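Local structure of Alpha/beta hydrolase (Legionella pneumophila subsp. pneumophila str. Philadelphia 1, 4EZI) at residues 302-313 with 332-343. The protein is of unknown function but has an alpha/beta-hydrolase fold and may act as a lipase on triacylglycerols. Residues are numbered along the deposited sequence; the frame is centred on the assembly and turned at random.
Sequences YDFKPTAPLLLV and SFRKYSDFVWIK
Phe-333, near the C-terminal end of its helix, plugs into the loop that leads to Leu-310 and illustrates how one aromatic ring can join a helix to the approach of a strand. Its CB carries CG anti to the carbonyl carbon (chi1 -77°), which swings the ring in among residues 302-310. CG and CD2 lie under the methyl CD2 of Leu-310, a CH-pi contact 3.8 Å from the ring centroid, while the peptide carbonyl of Tyr-302 covers the opposite face. CD1 meets Pro-306 CG at 3.8 Å and, at the ring edge, Phe-304 O; CE2 and CZ brush Tyr-302 CA. At the far end CE1 points into the face of Phe-304, a T-shaped pair with planes at 85°.

Polar bonds join the same loop to the end of the helix and the turn after it. Ser-332 OG donates to Tyr-302 O at 2.6 Å. Asp-303 OD1 is gripped from opposite faces of its carboxylate by Tyr-336 OH at 2.6 Å and by Lys-335 NZ at 2.8 Å, the latter a salt bridge, so that one carboxylate oxygen takes both bonds. A water bridges Ala-308 O, Phe-339 O and Ser-337 OG.

Beyond Pro-309 the chains pair as parallel strands, starting with Leu-310 N to Phe-339 O and Trp-341 N to Leu-310 O. Strand 310-314, helix 323-334 and strand 340-344 thus form a beta-alpha-beta unit at one edge of the hydrolase sheet, with strand 193-197 beside 310-314 and helix 355-370 packed on Pro-309 and Leu-311.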
ATOM      1  N   TYR A 302      10.194  10.273   5.213  1.00 12.85           N
ATOM      2  CA  TYR A 302      10.904  10.599   3.998  1.00 13.15           C
ATOM      3  C   TYR A 302      12.294  11.139   4.306  1.00 13.27           C
ATOM      4  O   TYR A 302      12.881  11.804   3.461  1.00 15.45           O
ATOM      5  CB  TYR A 302      10.093  11.571   3.139  1.00 14.47           C
ATOM      6  CG  TYR A 302       9.614  12.790   3.889  1.00 13.84           C
ATOM      7  CD1 TYR A 302      10.438  13.882   4.031  1.00 16.82           C
ATOM      8  CD2 TYR A 302       8.343  12.842   4.478  1.00 14.77           C
ATOM      9  CE1 TYR A 302      10.039  15.010   4.752  1.00 18.44           C
ATOM     10  CE2 TYR A 302       7.933  13.973   5.195  1.00 17.33           C
ATOM     11  CZ  TYR A 302       8.790  15.047   5.325  1.00 19.44           C
ATOM     12  OH  TYR A 302       8.410  16.178   6.035  1.00 23.56           O
ATOM     13  N   ASP A 303      12.817  10.795   5.478  1.00 13.73           N
ATOM     14  CA  ASP A 303      14.123  11.287   5.917  1.00 14.87           C
ATOM     15  C   ASP A 303      14.966  10.179   6.521  1.00 14.77           C
ATOM     16  O   ASP A 303      15.441  10.269   7.656  1.00 18.31           O
ATOM     17  CB  ASP A 303      13.926  12.418   6.931  1.00 16.26           C
ATOM     18  CG  ASP A 303      15.216  13.185   7.217  1.00 18.47           C
ATOM     19  OD1 ASP A 303      16.102  13.258   6.328  1.00 19.14           O
ATOM     20  OD2 ASP A 303      15.325  13.733   8.341  1.00 21.37           O
ATOM     21  N   PHE A 304      15.151   9.117   5.751  1.00 15.21           N
ATOM     22  CA  PHE A 304      16.040   8.024   6.103  1.00 14.45           C
ATOM     23  C   PHE A 304      16.875   7.688   4.879  1.00 13.86           C
ATOM     24  O   PHE A 304      16.519   8.023   3.755  1.00 14.05           O
ATOM     25  CB  PHE A 304      15.273   6.797   6.597  1.00 15.09           C
ATOM     26  CG  PHE A 304      14.360   6.165   5.565  1.00 14.61           C
ATOM     27  CD1 PHE A 304      13.053   6.601   5.430  1.00 13.70           C
ATOM     28  CD2 PHE A 304      14.814   5.128   4.751  1.00 15.17           C
ATOM     29  CE1 PHE A 304      12.208   6.013   4.486  1.00 13.98           C
ATOM     30  CE2 PHE A 304      13.968   4.544   3.813  1.00 13.95           C
ATOM     31  CZ  PHE A 304      12.667   4.980   3.694  1.00 13.64           C
ATOM     32  N   LYS A 305      18.024   7.060   5.120  1.00 15.14           N
ATOM     33  CA  LYS A 305      18.905   6.663   4.046  1.00 15.37           C
ATOM     34  C   LYS A 305      18.352   5.447   3.313  1.00 14.15           C
ATOM     35  O   LYS A 305      18.203   4.380   3.921  1.00 15.86           O
ATOM     36  CB  LYS A 305      20.295   6.345   4.597  1.00 18.19           C
ATOM     37  CG  LYS A 305      21.312   5.973   3.514  1.00 24.41           C
ATOM     38  CD  LYS A 305      22.685   5.663   4.102  1.00 31.97           C
ATOM     39  CE  LYS A 305      23.682   5.322   3.007  1.00 39.33           C
ATOM     40  NZ  LYS A 305      24.919   4.675   3.559  1.00 45.10           N
ATOM     41  N   PRO A 306      18.077   5.595   2.009  1.00 13.56           N
ATOM     42  CA  PRO A 306      17.618   4.416   1.264  1.00 13.98           C
ATOM     43  C   PRO A 306      18.762   3.438   1.072  1.00 14.54           C
ATOM     44  O   PRO A 306      19.917   3.848   0.861  1.00 18.29           O
ATOM     45  CB  PRO A 306      17.199   4.985  -0.081  1.00 16.49           C
ATOM     46  CG  PRO A 306      17.085   6.427   0.088  1.00 16.55           C
ATOM     47  CD  PRO A 306      18.004   6.816   1.191  1.00 14.66           C
ATOM     48  N   THR A 307      18.450   2.155   1.176  1.00 13.00           N
ATOM     49  CA  THR A 307      19.433   1.085   1.019  1.00 12.93           C
ATOM     50  C   THR A 307      19.214   0.302  -0.295  1.00 13.63           C
ATOM     51  O   THR A 307      19.711  -0.815  -0.462  1.00 15.14           O
ATOM     52  CB  THR A 307      19.354   0.134   2.219  1.00 14.34           C
ATOM     53  OG1 THR A 307      18.000  -0.335   2.334  1.00 14.37           O
ATOM     54  CG2 THR A 307      19.815   0.839   3.518  1.00 16.47           C
ATOM     55  N   ALA A 308      18.478   0.919  -1.220  1.00 12.57           N
ATOM     56  CA  ALA A 308      18.213   0.380  -2.544  1.00 12.09           C
ATOM     57  C   ALA A 308      17.818   1.526  -3.451  1.00 11.47           C
ATOM     58  O   ALA A 308      17.328   2.558  -2.968  1.00 12.08           O
ATOM     59  CB  ALA A 308      17.076  -0.631  -2.497  1.00 12.90           C
ATOM     60  N   PRO A 309      17.984   1.351  -4.764  1.00 10.64           N
ATOM     61  CA  PRO A 309      17.433   2.310  -5.713  1.00 10.83           C
ATOM     62  C   PRO A 309      15.963   2.577  -5.443  1.00 10.30           C
ATOM     63  O   PRO A 309      15.194   1.630  -5.186  1.00 10.42           O
ATOM     64  CB  PRO A 309      17.634   1.608  -7.062  1.00 12.65           C
ATOM     65  CG  PRO A 309      18.792   0.700  -6.842  1.00 14.99           C
ATOM     66  CD  PRO A 309      18.725   0.251  -5.420  1.00 12.98           C
ATOM     67  N   LEU A 310      15.591   3.845  -5.546  1.00 10.19           N
ATOM     68  CA  LEU A 310      14.282   4.330  -5.135  1.00 10.13           C
ATOM     69  C   LEU A 310      13.684   5.239  -6.200  1.00  9.82           C
ATOM     70  O   LEU A 310      14.295   6.241  -6.576  1.00 11.36           O
ATOM     71  CB  LEU A 310      14.411   5.078  -3.806  1.00 10.14           C
ATOM     72  CG  LEU A 310      13.167   5.756  -3.243  1.00 10.12           C
ATOM     73  CD1 LEU A 310      12.094   4.726  -2.905  1.00 10.56           C
ATOM     74  CD2 LEU A 310      13.546   6.587  -2.018  1.00 11.68           C
ATOM     75  N   LEU A 311      12.468   4.895  -6.622  1.00  9.61           N
ATOM     76  CA  LEU A 311      11.718   5.666  -7.596  1.00  9.36           C
ATOM     77  C   LEU A 311      10.409   6.143  -6.973  1.00  9.22           C
ATOM     78  O   LEU A 311       9.591   5.321  -6.631  1.00  9.80           O
ATOM     79  CB  LEU A 311      11.398   4.834  -8.845  1.00  9.89           C
ATOM     80  CG  LEU A 311      10.474   5.495  -9.865  1.00  9.52           C
ATOM     81  CD1 LEU A 311      11.090   6.730 -10.459  1.00 11.59           C
ATOM     82  CD2 LEU A 311      10.018   4.534 -10.959  1.00 11.08           C
ATOM     83  N   LEU A 312      10.203   7.450  -6.860  1.00  9.15           N
ATOM     84  CA  LEU A 312       8.935   7.994  -6.397  1.00  8.48           C
ATOM     85  C   LEU A 312       8.148   8.334  -7.657  1.00  9.06           C
ATOM     86  O   LEU A 312       8.503   9.282  -8.368  1.00 10.28           O
ATOM     87  CB  LEU A 312       9.150   9.247  -5.538  1.00  9.62           C
ATOM     88  CG  LEU A 312      10.190   9.155  -4.425  1.00 10.93           C
ATOM     89  CD1 LEU A 312      10.155  10.464  -3.605  1.00 13.46           C
ATOM     90  CD2 LEU A 312       9.992   7.894  -3.548  1.00 11.55           C
ATOM     91  N   VAL A 313       7.120   7.554  -7.965  1.00  8.26           N
ATOM     92  CA  VAL A 313       6.404   7.702  -9.225  1.00  8.38           C
ATOM     93  C   VAL A 313       4.912   7.976  -8.983  1.00  8.16           C
ATOM     94  O   VAL A 313       4.257   7.260  -8.230  1.00  8.86           O
ATOM     95  CB  VAL A 313       6.660   6.492 -10.162  1.00  8.39           C
ATOM     96  CG1 VAL A 313       6.426   5.134  -9.459  1.00 10.18           C
ATOM     97  CG2 VAL A 313       5.856   6.621 -11.441  1.00 10.30           C
ATOM     98  N   SER A 332      14.479  15.325  -0.009  1.00 13.12           N
ATOM     99  CA  SER A 332      14.918  14.786   1.261  1.00 13.16           C
ATOM    100  C   SER A 332      15.758  13.507   1.104  1.00 13.56           C
ATOM    101  O   SER A 332      16.834  13.386   1.686  1.00 13.73           O
ATOM    102  CB  SER A 332      13.708  14.579   2.184  1.00 12.60           C
ATOM    103  OG  SER A 332      14.104  14.122   3.459  1.00 15.07           O
ATOM    104  N   PHE A 333      15.272  12.562   0.304  1.00 11.90           N
ATOM    105  CA  PHE A 333      16.000  11.329   0.108  1.00 11.70           C
ATOM    106  C   PHE A 333      17.328  11.544  -0.635  1.00 12.72           C
ATOM    107  O   PHE A 333      18.296  10.823  -0.412  1.00 13.18           O
ATOM    108  CB  PHE A 333      15.161  10.327  -0.675  1.00 11.68           C
ATOM    109  CG  PHE A 333      14.087   9.636   0.143  1.00 11.00           C
ATOM    110  CD1 PHE A 333      14.435   8.866   1.242  1.00 12.18           C
ATOM    111  CD2 PHE A 333      12.743   9.730  -0.214  1.00 11.07           C
ATOM    112  CE1 PHE A 333      13.474   8.189   1.974  1.00 11.62           C
ATOM    113  CE2 PHE A 333      11.778   9.036   0.529  1.00 11.98           C
ATOM    114  CZ  PHE A 333      12.142   8.266   1.615  1.00 11.94           C
ATOM    115  N   ARG A 334      17.345  12.514  -1.541  1.00 12.44           N
ATOM    116  CA  ARG A 334      18.565  12.844  -2.284  1.00 14.49           C
ATOM    117  C   ARG A 334      19.706  13.332  -1.399  1.00 15.20           C
ATOM    118  O   ARG A 334      20.865  13.273  -1.832  1.00 17.87           O
ATOM    119  CB  ARG A 334      18.279  13.871  -3.377  1.00 13.96           C
ATOM    120  CG  ARG A 334      17.486  13.323  -4.544  1.00 15.64           C
ATOM    121  CD  ARG A 334      18.323  12.501  -5.496  1.00 18.29           C
ATOM    122  NE  ARG A 334      19.253  13.345  -6.238  1.00 19.17           N
ATOM    123  CZ  ARG A 334      19.985  12.922  -7.265  1.00 21.88           C
ATOM    124  NH1 ARG A 334      19.884  11.669  -7.698  1.00 24.50           N
ATOM    125  NH2 ARG A 334      20.816  13.754  -7.865  1.00 25.68           N
ATOM    126  N   LYS A 335      19.421  13.774  -0.165  1.00 15.77           N
ATOM    127  CA  LYS A 335      20.500  14.109   0.786  1.00 15.68           C
ATOM    128  C   LYS A 335      21.373  12.892   1.085  1.00 16.17           C
ATOM    129  O   LYS A 335      22.529  13.040   1.460  1.00 19.04           O
ATOM    130  CB  LYS A 335      19.956  14.623   2.119  1.00 17.65           C
ATOM    131  CG  LYS A 335      19.155  15.894   2.081  1.00 20.36           C
ATOM    132  CD  LYS A 335      18.906  16.451   3.502  1.00 23.32           C
ATOM    133  CE  LYS A 335      18.397  15.426   4.539  1.00 23.50           C
ATOM    134  NZ  LYS A 335      17.075  14.818   4.199  1.00 17.85           N
ATOM    135  N   TYR A 336      20.814  11.689   0.940  1.00 15.82           N
ATOM    136  CA  TYR A 336      21.429  10.452   1.413  1.00 16.30           C
ATOM    137  C   TYR A 336      21.953   9.566   0.297  1.00 17.16           C
ATOM    138  O   TYR A 336      22.824   8.729   0.542  1.00 19.60           O
ATOM    139  CB  TYR A 336      20.413   9.630   2.205  1.00 17.00           C
ATOM    140  CG  TYR A 336      19.892  10.321   3.420  1.00 17.48           C
ATOM    141  CD1 TYR A 336      20.691  10.511   4.532  1.00 21.29           C
ATOM    142  CD2 TYR A 336      18.601  10.821   3.454  1.00 17.81           C
ATOM    143  CE1 TYR A 336      20.208  11.169   5.656  1.00 24.02           C
ATOM    144  CE2 TYR A 336      18.110  11.464   4.560  1.00 21.65           C
ATOM    145  CZ  TYR A 336      18.913  11.631   5.661  1.00 23.10           C
ATOM    146  OH  TYR A 336      18.450  12.278   6.778  1.00 24.62           O
ATOM    147  N   SER A 337      21.412   9.711  -0.908  1.00 17.71           N
ATOM    148  CA  SER A 337      21.746   8.821  -2.015  1.00 16.66           C
ATOM    149  C   SER A 337      21.483   9.468  -3.366  1.00 16.88           C
ATOM    150  O   SER A 337      20.499  10.206  -3.543  1.00 18.15           O
ATOM    151  CB  SER A 337      20.943   7.508  -1.913  1.00 18.08           C
ATOM    152  OG  SER A 337      21.182   6.663  -3.031  1.00 20.60           O
ATOM    153  N   ASP A 338      22.347   9.154  -4.334  1.00 17.83           N
ATOM    154  CA  ASP A 338      22.159   9.538  -5.725  1.00 16.98           C
ATOM    155  C   ASP A 338      21.214   8.584  -6.469  1.00 16.67           C
ATOM    156  O   ASP A 338      20.757   8.902  -7.550  1.00 18.48           O
ATOM    157  CB  ASP A 338      23.505   9.565  -6.473  1.00 19.68           C
ATOM    158  CG  ASP A 338      24.396  10.730  -6.056  1.00 24.67           C
ATOM    159  OD1 ASP A 338      23.915  11.710  -5.434  1.00 26.17           O
ATOM    160  OD2 ASP A 338      25.611  10.658  -6.378  1.00 28.91           O
ATOM    161  N   PHE A 339      20.959   7.415  -5.900  1.00 14.85           N
ATOM    162  CA  PHE A 339      20.130   6.404  -6.568  1.00 13.36           C
ATOM    163  C   PHE A 339      18.652   6.561  -6.177  1.00 12.02           C
ATOM    164  O   PHE A 339      18.005   5.667  -5.623  1.00 13.16           O
ATOM    165  CB  PHE A 339      20.667   5.011  -6.272  1.00 15.15           C
ATOM    166  CG  PHE A 339      22.127   4.865  -6.642  1.00 18.50           C
ATOM    167  CD1 PHE A 339      22.506   4.794  -7.971  1.00 19.71           C
ATOM    168  CD2 PHE A 339      23.116   4.871  -5.661  1.00 22.95           C
ATOM    169  CE1 PHE A 339      23.875   4.676  -8.328  1.00 25.01           C
ATOM    170  CE2 PHE A 339      24.478   4.759  -6.007  1.00 24.87           C
ATOM    171  CZ  PHE A 339      24.844   4.670  -7.339  1.00 28.11           C
ATOM    172  N   VAL A 340      18.167   7.758  -6.480  1.00 12.07           N
ATOM    173  CA  VAL A 340      16.821   8.233  -6.131  1.00 11.88           C
ATOM    174  C   VAL A 340      16.333   9.051  -7.314  1.00 11.49           C
ATOM    175  O   VAL A 340      17.055   9.958  -7.791  1.00 13.24           O
ATOM    176  CB  VAL A 340      16.833   9.124  -4.855  1.00 13.03           C
ATOM    177  CG1 VAL A 340      15.410   9.657  -4.544  1.00 15.65           C
ATOM    178  CG2 VAL A 340      17.405   8.376  -3.670  1.00 13.48           C
ATOM    179  N   TRP A 341      15.139   8.718  -7.788  1.00 11.66           N
ATOM    180  CA  TRP A 341      14.531   9.394  -8.917  1.00 11.56           C
ATOM    181  C   TRP A 341      13.076   9.714  -8.609  1.00 11.52           C
ATOM    182  O   TRP A 341      12.448   9.067  -7.779  1.00 11.93           O
ATOM    183  CB  TRP A 341      14.633   8.523 -10.171  1.00 12.84           C
ATOM    184  CG  TRP A 341      16.050   8.181 -10.550  1.00 14.68           C
ATOM    185  CD1 TRP A 341      16.881   8.911 -11.342  1.00 16.56           C
ATOM    186  CD2 TRP A 341      16.802   7.056 -10.101  1.00 12.25           C
ATOM    187  NE1 TRP A 341      18.101   8.288 -11.438  1.00 16.24           N
ATOM    188  CE2 TRP A 341      18.080   7.140 -10.697  1.00 13.56           C
ATOM    189  CE3 TRP A 341      16.518   5.965  -9.283  1.00 13.40           C
ATOM    190  CZ2 TRP A 341      19.068   6.200 -10.470  1.00 14.22           C
ATOM    191  CZ3 TRP A 341      17.504   5.029  -9.060  1.00 13.38           C
ATOM    192  CH2 TRP A 341      18.769   5.140  -9.667  1.00 15.46           C
ATOM    193  N   ILE A 342      12.559  10.695  -9.331  1.00 11.10           N
ATOM    194  CA  ILE A 342      11.157  11.080  -9.262  1.00 10.73           C
ATOM    195  C   ILE A 342      10.619  11.133 -10.694  1.00 11.38           C
ATOM    196  O   ILE A 342      11.301  11.578 -11.622  1.00 12.87           O
ATOM    197  CB  ILE A 342      10.950  12.439  -8.520  1.00 11.50           C
ATOM    198  CG1 ILE A 342       9.459  12.703  -8.330  1.00 11.51           C
ATOM    199  CG2 ILE A 342      11.672  13.625  -9.217  1.00 13.09           C
ATOM    200  CD1 ILE A 342       9.178  13.918  -7.433  1.00 12.44           C
ATOM    201  N   LYS A 343       9.398  10.627 -10.874  1.00 10.18           N
ATOM    202  CA  LYS A 343       8.766  10.571 -12.175  1.00 10.83           C
ATOM    203  C   LYS A 343       7.277  10.865 -12.062  1.00 10.45           C
ATOM    204  O   LYS A 343       6.588  10.282 -11.222  1.00 11.19           O
ATOM    205  CB  LYS A 343       8.955   9.171 -12.782  1.00 11.62           C
ATOM    206  CG  LYS A 343       8.167   8.877 -14.021  1.00 17.49           C
ATOM    207  CD  LYS A 343       8.645   9.623 -15.226  1.00 23.29           C
ATOM    208  CE  LYS A 343       7.866   9.154 -16.463  1.00 29.00           C
ATOM    209  NZ  LYS A 343       8.165   9.968 -17.669  1.00 33.43           N
TER
HETATM  210  O   HOH W   1      18.696   4.943  -3.130  1.00 22.77           O